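Local atomic coordinates of S-adenosylmethionine-dependent methyltransferase (Clostridium acetobutylicum, PDB entry 1Y8C), a protein that probably transfers a methyl group from S-adenosylmethionine to a substrate that is not established. Residues 20-28 with 50-58; 102-113 with 132-143. All coordinates share one frame; numbering follows the deposited sequence.

Overall arrangement
Interaction 1 closes before interaction 2 opens along the chain, and their centres lie about 13 Å apart. Interaction 2 pairs the neighbouring parallel strands 104-107 and 136-143 in the middle of the seven-stranded mixed sheet. Its strand order, 3-2-1-4-5-7-6, is that of the class I methyltransferase fold, related to the Rossmann fold. Interaction 1 packs helix 20-32 against helix 52-55 on one face of that sheet. The two contacts touch directly. Leu51 CD1 lies 3.4 Å from Cys108 CB, and Ile27 CG2 lies 3.5 Å from Ile139 CD1. Trp23 also meets Leu109 and Asp141. These last residues lie at the C-terminal ends of the parallel strands, where class I methyltransferases usually bind the cofactor.

Interaction 1 (20-28 with 50-58); sequences YKKWSDFII and NLTENLCPK
Helix 20-28 runs beside the turn and short helix of 50-58, with Tyr20 nearest Leu51 (CA to CA 5.9 Å) and Ser24 nearest Asn54. At the start, Asn50 lies over one face of the Tyr20 ring. Its CB is 3.6 Å from the ring centroid, a CH-pi contact, and is offset toward the rim. The amide plane is turned 25° from the ring. The Tyr20 hydroxyl is hydrogen-bonded to Asp11 of helix 3-15.

One polar bond joins the segments. Asn54 ND2 donates to Ser24 OG at 2.9 Å, nearly straight at 170°, and the oxygen lies in the amide plane. A chi1 of 48° tucks Ser24 OG back over its own helix, 2.9 Å from Tyr20 O and from Lys21 O. This ties the amide of Asn54 to the first turn of the helix.

Further along, the contact is apolar. Ile27 CD1 is 4.0 Å from both Leu51 CD2 and Leu55 CD1. Ile28 CD1 lies 3.4 Å from Leu55 CD2, the two side chains passing antiparallel. Leu51 CD1 meets the edge of the Trp23 ring.

Residues 50-58 directly follow the glycine-rich turn after strand 40-44, which in this family usually lines the cofactor site. The Trp23 ring stacks with Tyr226, and Leu55 touches Tyr41 of strand 40-44, so the two helices pack side by side on one face of the central sheet.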
loop_
_atom_site.group_PDB
_atom_site.type_symbol
_atom_site.label_atom_id
_atom_site.label_comp_id
_atom_site.label_asym_id
_atom_site.label_seq_id
_atom_site.Cartn_x
_atom_site.Cartn_y
_atom_site.Cartn_z
ATOM N N TYR A 20 -11.493 2.221 -0.210
ATOM C CA TYR A 20 -10.898 3.109 0.775
ATOM C C TYR A 20 -11.610 3.077 2.119
ATOM O O TYR A 20 -11.040 2.616 3.111
ATOM C CB TYR A 20 -10.861 4.532 0.224
ATOM C CG TYR A 20 -10.101 4.637 -1.083
ATOM C CD1 TYR A 20 -10.528 5.509 -2.086
ATOM C CD2 TYR A 20 -8.974 3.853 -1.327
ATOM C CE1 TYR A 20 -9.861 5.593 -3.302
ATOM C CE2 TYR A 20 -8.294 3.927 -2.540
ATOM C CZ TYR A 20 -8.744 4.797 -3.523
ATOM O OH TYR A 20 -8.093 4.879 -4.734
ATOM N N LYS A 21 -12.855 3.553 2.157
ATOM C CA LYS A 21 -13.616 3.573 3.406
ATOM C C LYS A 21 -13.583 2.215 4.097
ATOM O O LYS A 21 -13.324 2.140 5.304
ATOM C CB LYS A 21 -15.071 3.997 3.149
ATOM C CG LYS A 21 -15.222 5.469 2.731
ATOM C CD LYS A 21 -16.523 5.739 1.943
ATOM C CE LYS A 21 -16.556 7.154 1.314
ATOM N NZ LYS A 21 -16.427 8.290 2.305
ATOM N N LYS A 22 -13.821 1.142 3.345
ATOM C CA LYS A 22 -13.806 -0.176 3.957
ATOM C C LYS A 22 -12.481 -0.419 4.683
ATOM O O LYS A 22 -12.466 -0.760 5.867
ATOM C CB LYS A 22 -14.018 -1.269 2.918
ATOM C CG LYS A 22 -13.826 -2.654 3.509
ATOM C CD LYS A 22 -13.797 -3.729 2.451
ATOM C CE LYS A 22 -13.514 -5.083 3.087
ATOM N NZ LYS A 22 -13.375 -6.171 2.081
ATOM N N TRP A 23 -11.373 -0.230 3.974
ATOM C CA TRP A 23 -10.062 -0.444 4.566
ATOM C C TRP A 23 -9.818 0.501 5.739
ATOM O O TRP A 23 -9.427 0.063 6.828
ATOM C CB TRP A 23 -8.955 -0.276 3.516
ATOM C CG TRP A 23 -8.938 -1.339 2.451
ATOM C CD1 TRP A 23 -9.929 -2.238 2.169
ATOM C CD2 TRP A 23 -7.902 -1.572 1.487
ATOM N NE1 TRP A 23 -9.575 -3.013 1.087
ATOM C CE2 TRP A 23 -8.333 -2.624 0.647
ATOM C CE3 TRP A 23 -6.645 -0.990 1.246
ATOM C CZ2 TRP A 23 -7.561 -3.109 -0.414
ATOM C CZ3 TRP A 23 -5.872 -1.469 0.190
ATOM C CH2 TRP A 23 -6.336 -2.521 -0.628
ATOM N N SER A 24 -10.048 1.792 5.536
ATOM C CA SER A 24 -9.826 2.728 6.628
ATOM C C SER A 24 -10.658 2.343 7.851
ATOM O O SER A 24 -10.139 2.313 8.963
ATOM C CB SER A 24 -10.106 4.177 6.187
ATOM O OG SER A 24 -11.328 4.300 5.495
ATOM N N ASP A 25 -11.934 2.018 7.657
ATOM C CA ASP A 25 -12.780 1.630 8.791
ATOM C C ASP A 25 -12.219 0.388 9.458
ATOM O O ASP A 25 -12.148 0.315 10.688
ATOM C CB ASP A 25 -14.214 1.355 8.342
ATOM C CG ASP A 25 -14.906 2.602 7.813
ATOM O OD1 ASP A 25 -14.258 3.687 7.803
ATOM O OD2 ASP A 25 -16.089 2.503 7.408
ATOM N N PHE A 26 -11.830 -0.597 8.653
ATOM C CA PHE A 26 -11.268 -1.815 9.210
ATOM C C PHE A 26 -10.055 -1.459 10.062
ATOM O O PHE A 26 -9.871 -2.007 11.151
ATOM C CB PHE A 26 -10.818 -2.781 8.116
ATOM C CG PHE A 26 -10.128 -4.014 8.654
ATOM C CD1 PHE A 26 -10.864 -5.052 9.218
ATOM C CD2 PHE A 26 -8.747 -4.137 8.593
ATOM C CE1 PHE A 26 -10.237 -6.195 9.724
ATOM C CE2 PHE A 26 -8.100 -5.276 9.097
ATOM C CZ PHE A 26 -8.852 -6.308 9.657
ATOM N N ILE A 27 -9.227 -0.543 9.566
ATOM C CA ILE A 27 -8.030 -0.163 10.292
ATOM C C ILE A 27 -8.363 0.540 11.593
ATOM O O ILE A 27 -7.778 0.238 12.632
ATOM C CB ILE A 27 -7.124 0.748 9.457
ATOM C CG1 ILE A 27 -6.698 0.026 8.177
ATOM C CG2 ILE A 27 -5.887 1.113 10.260
ATOM C CD1 ILE A 27 -6.102 0.941 7.132
ATOM N N ILE A 28 -9.295 1.481 11.542
ATOM C CA ILE A 28 -9.684 2.194 12.747
ATOM C C ILE A 28 -10.198 1.181 13.771
ATOM O O ILE A 28 -9.836 1.221 14.948
ATOM C CB ILE A 28 -10.806 3.210 12.468
ATOM C CG1 ILE A 28 -10.333 4.258 11.476
ATOM C CG2 ILE A 28 -11.215 3.886 13.772
ATOM C CD1 ILE A 28 -9.178 5.081 12.005
ATOM N N ASN A 50 -5.248 8.629 -0.993
ATOM C CA ASN A 50 -6.610 8.107 -0.977
ATOM C C ASN A 50 -6.957 7.374 0.301
ATOM O O ASN A 50 -8.121 7.210 0.641
ATOM C CB ASN A 50 -6.840 7.198 -2.184
ATOM C CG ASN A 50 -7.013 7.986 -3.456
ATOM O OD1 ASN A 50 -7.599 9.067 -3.437
ATOM N ND2 ASN A 50 -6.526 7.453 -4.571
ATOM N N LEU A 51 -5.938 6.949 1.023
ATOM C CA LEU A 51 -6.161 6.230 2.258
ATOM C C LEU A 51 -5.843 7.173 3.417
ATOM O O LEU A 51 -6.451 7.105 4.483
ATOM C CB LEU A 51 -5.247 5.012 2.269
ATOM C CG LEU A 51 -5.660 3.740 2.989
ATOM C CD1 LEU A 51 -5.044 2.561 2.264
ATOM C CD2 LEU A 51 -5.222 3.777 4.428
ATOM N N THR A 52 -4.900 8.076 3.185
ATOM C CA THR A 52 -4.479 9.032 4.199
ATOM C C THR A 52 -5.604 9.987 4.589
ATOM O O THR A 52 -5.789 10.290 5.773
ATOM C CB THR A 52 -3.286 9.865 3.702
ATOM O OG1 THR A 52 -2.429 9.036 2.906
ATOM C CG2 THR A 52 -2.497 10.410 4.877
ATOM N N GLU A 53 -6.351 10.466 3.596
ATOM C CA GLU A 53 -7.444 11.400 3.853
ATOM C C GLU A 53 -8.538 10.786 4.728
ATOM O O GLU A 53 -9.327 11.504 5.322
ATOM C CB GLU A 53 -8.056 11.890 2.540
ATOM C CG GLU A 53 -8.727 10.797 1.743
ATOM C CD GLU A 53 -9.392 11.295 0.479
ATOM O OE1 GLU A 53 -9.700 10.446 -0.389
ATOM O OE2 GLU A 53 -9.619 12.518 0.344
ATOM N N ASN A 54 -8.588 9.464 4.812
ATOM C CA ASN A 54 -9.594 8.817 5.638
ATOM C C ASN A 54 -9.146 8.658 7.090
ATOM O O ASN A 54 -9.946 8.816 8.008
ATOM C CB ASN A 54 -9.942 7.438 5.067
ATOM C CG ASN A 54 -10.806 7.524 3.828
ATOM O OD1 ASN A 54 -10.813 8.541 3.137
ATOM N ND2 ASN A 54 -11.533 6.450 3.532
ATOM N N LEU A 55 -7.865 8.351 7.292
ATOM C CA LEU A 55 -7.305 8.120 8.625
ATOM C C LEU A 55 -6.699 9.363 9.268
ATOM O O LEU A 55 -6.708 9.507 10.489
ATOM C CB LEU A 55 -6.238 7.028 8.541
ATOM C CG LEU A 55 -6.687 5.665 8.031
ATOM C CD1 LEU A 55 -5.494 4.871 7.561
ATOM C CD2 LEU A 55 -7.428 4.936 9.134
ATOM N N CYS A 56 -6.165 10.250 8.441
ATOM C CA CYS A 56 -5.551 11.476 8.927
ATOM C C CYS A 56 -6.435 12.280 9.899
ATOM O O CYS A 56 -5.956 12.748 10.936
ATOM C CB CYS A 56 -5.153 12.354 7.741
ATOM S SG CYS A 56 -4.715 14.018 8.219
ATOM N N PRO A 57 -7.732 12.461 9.577
ATOM C CA PRO A 57 -8.624 13.220 10.467
ATOM C C PRO A 57 -8.888 12.580 11.828
ATOM O O PRO A 57 -9.412 13.225 12.738
ATOM C CB PRO A 57 -9.899 13.360 9.643
ATOM C CG PRO A 57 -9.875 12.151 8.779
ATOM C CD PRO A 57 -8.438 12.098 8.336
ATOM N N LYS A 58 -8.530 11.312 11.977
ATOM C CA LYS A 58 -8.746 10.637 13.245
ATOM C C LYS A 58 -7.572 10.826 14.207
ATOM O O LYS A 58 -7.666 10.467 15.375
ATOM C CB LYS A 58 -8.999 9.154 12.993
ATOM C CG LYS A 58 -10.253 8.883 12.173
ATOM C CD LYS A 58 -11.487 9.429 12.873
ATOM C CE LYS A 58 -12.780 8.887 12.269
ATOM N NZ LYS A 58 -12.955 9.286 10.843
#

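Interaction 2 (102-113 with 132-143); sequences FDLITCCLDSTN and LKEGGVFIFDIN
Leu132 CD2 packs on Ile105 CD1 at 3.4 Å. Lys133 N then bonds to Phe102 O. The extended chain of Lys133 runs past that carbonyl, and its NZ reaches Asp103 OD2 at 3.2 Å in a salt bridge, from above the carboxylate plane. Asp40 serves both ends: its carboxylate pairs with NZ and its backbone N bonds to Asp103 OD2.

After the type II turn 133-136, strand 136-143 pairs in parallel with strand 104-107, its neighbour in the central sheet of the methyltransferase fold. Val137 N donates to Asp103 O, and Val137 O accepts from Ile105 N. Phe138 turns a ring edge to Ile105 O, its CD1 3.2 Å away. Ile139 bonds to Ile105 O and Cys107 N.

With chi1 at 69°, the Asp141 carboxylate reaches across to the turn 108-111. Its OD1 accepts Asp110 N at 2.8 Å from the syn side. Its OD2 is hydrogen-bonded to the hydroxyl of Tyr226 and takes a weak bond from Leu109 N. A water links Asp141 O with Cys107 O and Thr112 N. Asn143 N donates to Asn113 OD1 at 2.9 Å.

Asp110 OD1 and Asp141 OD1 are 4.5 Å apart. Arg237 salt-bridges both carboxylates, which probably offsets their repulsion.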
loop_
_atom_site.group_PDB
_atom_site.type_symbol
_atom_site.label_atom_id
_atom_site.label_comp_id
_atom_site.label_asym_id
_atom_site.label_seq_id
_atom_site.Cartn_x
_atom_site.Cartn_y
_atom_site.Cartn_z
ATOM N N PHE A 102 5.336 6.699 16.064
ATOM C CA PHE A 102 3.912 6.715 15.839
ATOM C C PHE A 102 3.112 5.637 16.545
ATOM O O PHE A 102 3.650 4.637 17.035
ATOM C CB PHE A 102 3.629 6.633 14.346
ATOM C CG PHE A 102 4.361 7.650 13.528
ATOM C CD1 PHE A 102 5.671 7.421 13.117
ATOM C CD2 PHE A 102 3.739 8.839 13.163
ATOM C CE1 PHE A 102 6.342 8.361 12.342
ATOM C CE2 PHE A 102 4.401 9.786 12.392
ATOM C CZ PHE A 102 5.714 9.548 11.980
ATOM N N ASP A 103 1.802 5.859 16.573
ATOM C CA ASP A 103 0.865 4.939 17.199
ATOM C C ASP A 103 0.378 3.968 16.149
ATOM O O ASP A 103 0.170 2.788 16.423
ATOM C CB ASP A 103 -0.319 5.714 17.762
ATOM C CG ASP A 103 0.088 6.644 18.878
ATOM O OD1 ASP A 103 0.482 6.119 19.941
ATOM O OD2 ASP A 103 0.030 7.883 18.694
ATOM N N LEU A 104 0.198 4.489 14.943
ATOM C CA LEU A 104 -0.263 3.699 13.826
ATOM C C LEU A 104 0.569 3.963 12.578
ATOM O O LEU A 104 0.775 5.117 12.192
ATOM C CB LEU A 104 -1.729 4.017 13.518
ATOM C CG LEU A 104 -2.226 3.470 12.165
ATOM C CD1 LEU A 104 -2.132 1.963 12.198
ATOM C CD2 LEU A 104 -3.663 3.914 11.882
ATOM N N ILE A 105 1.045 2.894 11.955
ATOM C CA ILE A 105 1.809 3.016 10.722
ATOM C C ILE A 105 1.094 2.151 9.691
ATOM O O ILE A 105 0.759 0.992 9.970
ATOM C CB ILE A 105 3.275 2.508 10.889
ATOM C CG1 ILE A 105 4.030 3.403 11.881
ATOM C CG2 ILE A 105 3.987 2.507 9.552
ATOM C CD1 ILE A 105 5.436 2.928 12.208
ATOM N N THR A 106 0.821 2.722 8.520
ATOM C CA THR A 106 0.165 1.959 7.459
ATOM C C THR A 106 0.957 1.941 6.169
ATOM O O THR A 106 1.661 2.886 5.821
ATOM C CB THR A 106 -1.243 2.495 7.063
ATOM O OG1 THR A 106 -1.135 3.847 6.600
ATOM C CG2 THR A 106 -2.204 2.400 8.211
ATOM N N CYS A 107 0.820 0.842 5.454
ATOM C CA CYS A 107 1.474 0.691 4.171
ATOM C C CYS A 107 0.588 -0.279 3.423
ATOM O O CYS A 107 0.688 -1.499 3.587
ATOM C CB CYS A 107 2.876 0.132 4.343
ATOM S SG CYS A 107 3.750 0.056 2.799
ATOM N N CYS A 108 -0.290 0.287 2.606
ATOM C CA CYS A 108 -1.264 -0.496 1.859
ATOM C C CYS A 108 -1.038 -0.573 0.344
ATOM O O CYS A 108 0.029 -0.199 -0.159
ATOM C CB CYS A 108 -2.653 0.079 2.157
ATOM S SG CYS A 108 -2.933 0.339 3.955
ATOM N N LEU A 109 -2.046 -1.079 -0.369
ATOM C CA LEU A 109 -2.009 -1.200 -1.824
ATOM C C LEU A 109 -0.794 -1.953 -2.331
ATOM O O LEU A 109 -0.124 -1.511 -3.263
ATOM C CB LEU A 109 -2.044 0.187 -2.459
ATOM C CG LEU A 109 -3.302 1.008 -2.157
ATOM C CD1 LEU A 109 -3.153 2.413 -2.709
ATOM C CD2 LEU A 109 -4.516 0.305 -2.777
ATOM N N ASP A 110 -0.525 -3.096 -1.717
ATOM C CA ASP A 110 0.604 -3.950 -2.076
ATOM C C ASP A 110 1.945 -3.249 -2.295
ATOM O O ASP A 110 2.781 -3.738 -3.059
ATOM C CB ASP A 110 0.264 -4.848 -3.299
ATOM C CG ASP A 110 -0.500 -4.114 -4.406
ATOM O OD1 ASP A 110 -1.711 -3.874 -4.244
ATOM O OD2 ASP A 110 0.101 -3.785 -5.447
ATOM N N SER A 111 2.178 -2.131 -1.611
ATOM C CA SER A 111 3.457 -1.432 -1.781
ATOM C C SER A 111 4.635 -2.288 -1.346
ATOM O O SER A 111 5.693 -2.260 -1.959
ATOM C CB SER A 111 3.456 -0.111 -1.017
ATOM O OG SER A 111 2.660 0.843 -1.706
ATOM N N THR A 112 4.439 -3.056 -0.288
ATOM C CA THR A 112 5.468 -3.945 0.215
ATOM C C THR A 112 5.987 -4.886 -0.884
ATOM O O THR A 112 7.160 -5.249 -0.881
ATOM C CB THR A 112 4.920 -4.777 1.406
ATOM O OG1 THR A 112 4.597 -3.890 2.486
ATOM C CG2 THR A 112 5.935 -5.816 1.886
ATOM N N ASN A 113 5.145 -5.284 -1.833
ATOM C CA ASN A 113 5.639 -6.180 -2.878
ATOM C C ASN A 113 6.651 -5.532 -3.816
ATOM O O ASN A 113 7.361 -6.232 -4.517
ATOM C CB ASN A 113 4.494 -6.751 -3.726
ATOM C CG ASN A 113 3.536 -7.598 -2.925
ATOM O OD1 ASN A 113 2.613 -7.080 -2.303
ATOM N ND2 ASN A 113 3.754 -8.911 -2.926
ATOM N N LEU A 132 7.918 2.917 15.581
ATOM C CA LEU A 132 6.699 2.554 16.298
ATOM C C LEU A 132 6.749 2.864 17.788
ATOM O O LEU A 132 7.713 2.519 18.469
ATOM C CB LEU A 132 6.426 1.060 16.138
ATOM C CG LEU A 132 5.645 0.593 14.919
ATOM C CD1 LEU A 132 5.556 -0.927 14.967
ATOM C CD2 LEU A 132 4.250 1.230 14.918
ATOM N N LYS A 133 5.710 3.511 18.300
ATOM C CA LYS A 133 5.688 3.785 19.724
ATOM C C LYS A 133 5.485 2.449 20.391
ATOM O O LYS A 133 4.996 1.512 19.765
ATOM C CB LYS A 133 4.539 4.721 20.106
ATOM C CG LYS A 133 4.748 6.135 19.648
ATOM C CD LYS A 133 3.512 6.969 19.839
ATOM C CE LYS A 133 3.808 8.424 19.526
ATOM N NZ LYS A 133 2.653 9.293 19.851
ATOM N N GLU A 134 5.889 2.345 21.648
ATOM C CA GLU A 134 5.693 1.108 22.376
ATOM C C GLU A 134 4.175 1.019 22.467
ATOM O O GLU A 134 3.509 1.995 22.841
ATOM C CB GLU A 134 6.294 1.214 23.767
ATOM C CG GLU A 134 6.427 -0.104 24.476
ATOM C CD GLU A 134 7.576 -0.942 23.947
ATOM O OE1 GLU A 134 8.714 -0.424 23.890
ATOM O OE2 GLU A 134 7.354 -2.122 23.599
ATOM N N GLY A 135 3.627 -0.132 22.094
ATOM C CA GLY A 135 2.189 -0.300 22.127
ATOM C C GLY A 135 1.540 0.158 20.837
ATOM O O GLY A 135 0.319 0.143 20.707
ATOM N N GLY A 136 2.357 0.572 19.874
ATOM C CA GLY A 136 1.816 1.027 18.603
ATOM C C GLY A 136 1.533 -0.131 17.650
ATOM O O GLY A 136 2.045 -1.239 17.838
ATOM N N VAL A 137 0.730 0.127 16.616
ATOM C CA VAL A 137 0.374 -0.903 15.649
ATOM C C VAL A 137 0.841 -0.575 14.237
ATOM O O VAL A 137 0.857 0.588 13.835
ATOM C CB VAL A 137 -1.161 -1.133 15.635
ATOM C CG1 VAL A 137 -1.530 -2.178 14.597
ATOM C CG2 VAL A 137 -1.628 -1.589 17.004
ATOM N N PHE A 138 1.241 -1.613 13.500
ATOM C CA PHE A 138 1.696 -1.467 12.117
ATOM C C PHE A 138 0.838 -2.358 11.216
ATOM O O PHE A 138 0.812 -3.581 11.378
ATOM C CB PHE A 138 3.178 -1.855 11.986
ATOM C CG PHE A 138 3.663 -1.955 10.551
ATOM C CD1 PHE A 138 3.202 -1.060 9.576
ATOM C CD2 PHE A 138 4.604 -2.924 10.184
ATOM C CE1 PHE A 138 3.659 -1.126 8.250
ATOM C CE2 PHE A 138 5.073 -3.006 8.866
ATOM C CZ PHE A 138 4.599 -2.096 7.891
ATOM N N ILE A 139 0.143 -1.732 10.271
ATOM C CA ILE A 139 -0.741 -2.440 9.350
ATOM C C ILE A 139 -0.302 -2.292 7.889
ATOM O O ILE A 139 -0.108 -1.179 7.397
ATOM C CB ILE A 139 -2.200 -1.925 9.518
ATOM C CG1 ILE A 139 -2.656 -2.165 10.956
ATOM C CG2 ILE A 139 -3.125 -2.623 8.555
ATOM C CD1 ILE A 139 -4.062 -1.688 11.262
ATOM N N PHE A 140 -0.142 -3.416 7.199
ATOM C CA PHE A 140 0.265 -3.396 5.797
ATOM C C PHE A 140 -0.303 -4.608 5.072
ATOM O O PHE A 140 -0.633 -5.613 5.701
ATOM C CB PHE A 140 1.791 -3.412 5.686
ATOM C CG PHE A 140 2.420 -4.736 6.046
ATOM C CD1 PHE A 140 2.774 -5.647 5.058
ATOM C CD2 PHE A 140 2.678 -5.065 7.374
ATOM C CE1 PHE A 140 3.380 -6.862 5.389
ATOM C CE2 PHE A 140 3.289 -6.290 7.712
ATOM C CZ PHE A 140 3.639 -7.185 6.720
ATOM N N ASP A 141 -0.425 -4.521 3.751
ATOM C CA ASP A 141 -0.936 -5.655 3.000
ATOM C C ASP A 141 -0.013 -6.006 1.866
ATOM O O ASP A 141 0.839 -5.214 1.474
ATOM C CB ASP A 141 -2.325 -5.363 2.436
ATOM C CG ASP A 141 -2.303 -4.317 1.342
ATOM O OD1 ASP A 141 -1.796 -4.605 0.234
ATOM O OD2 ASP A 141 -2.797 -3.200 1.594
ATOM N N ILE A 142 -0.191 -7.208 1.340
ATOM C CA ILE A 142 0.610 -7.662 0.222
ATOM C C ILE A 142 -0.262 -8.492 -0.698
ATOM O O ILE A 142 -1.324 -8.979 -0.300
ATOM C CB ILE A 142 1.776 -8.551 0.677
ATOM C CG1 ILE A 142 1.238 -9.882 1.218
ATOM C CG2 ILE A 142 2.608 -7.816 1.723
ATOM C CD1 ILE A 142 2.317 -10.909 1.516
ATOM N N ASN A 143 0.173 -8.623 -1.944
ATOM C CA ASN A 143 -0.553 -9.455 -2.875
ATOM C C ASN A 143 -0.010 -10.815 -2.507
ATOM O O ASN A 143 1.189 -10.965 -2.240
ATOM C CB ASN A 143 -0.227 -9.103 -4.322
ATOM C CG ASN A 143 -1.105 -7.978 -4.858
ATOM O OD1 ASN A 143 -2.308 -7.943 -4.607
ATOM N ND2 ASN A 143 -0.509 -7.062 -5.610
HETATM O O HOH W 1 1.942 -2.903 1.419
#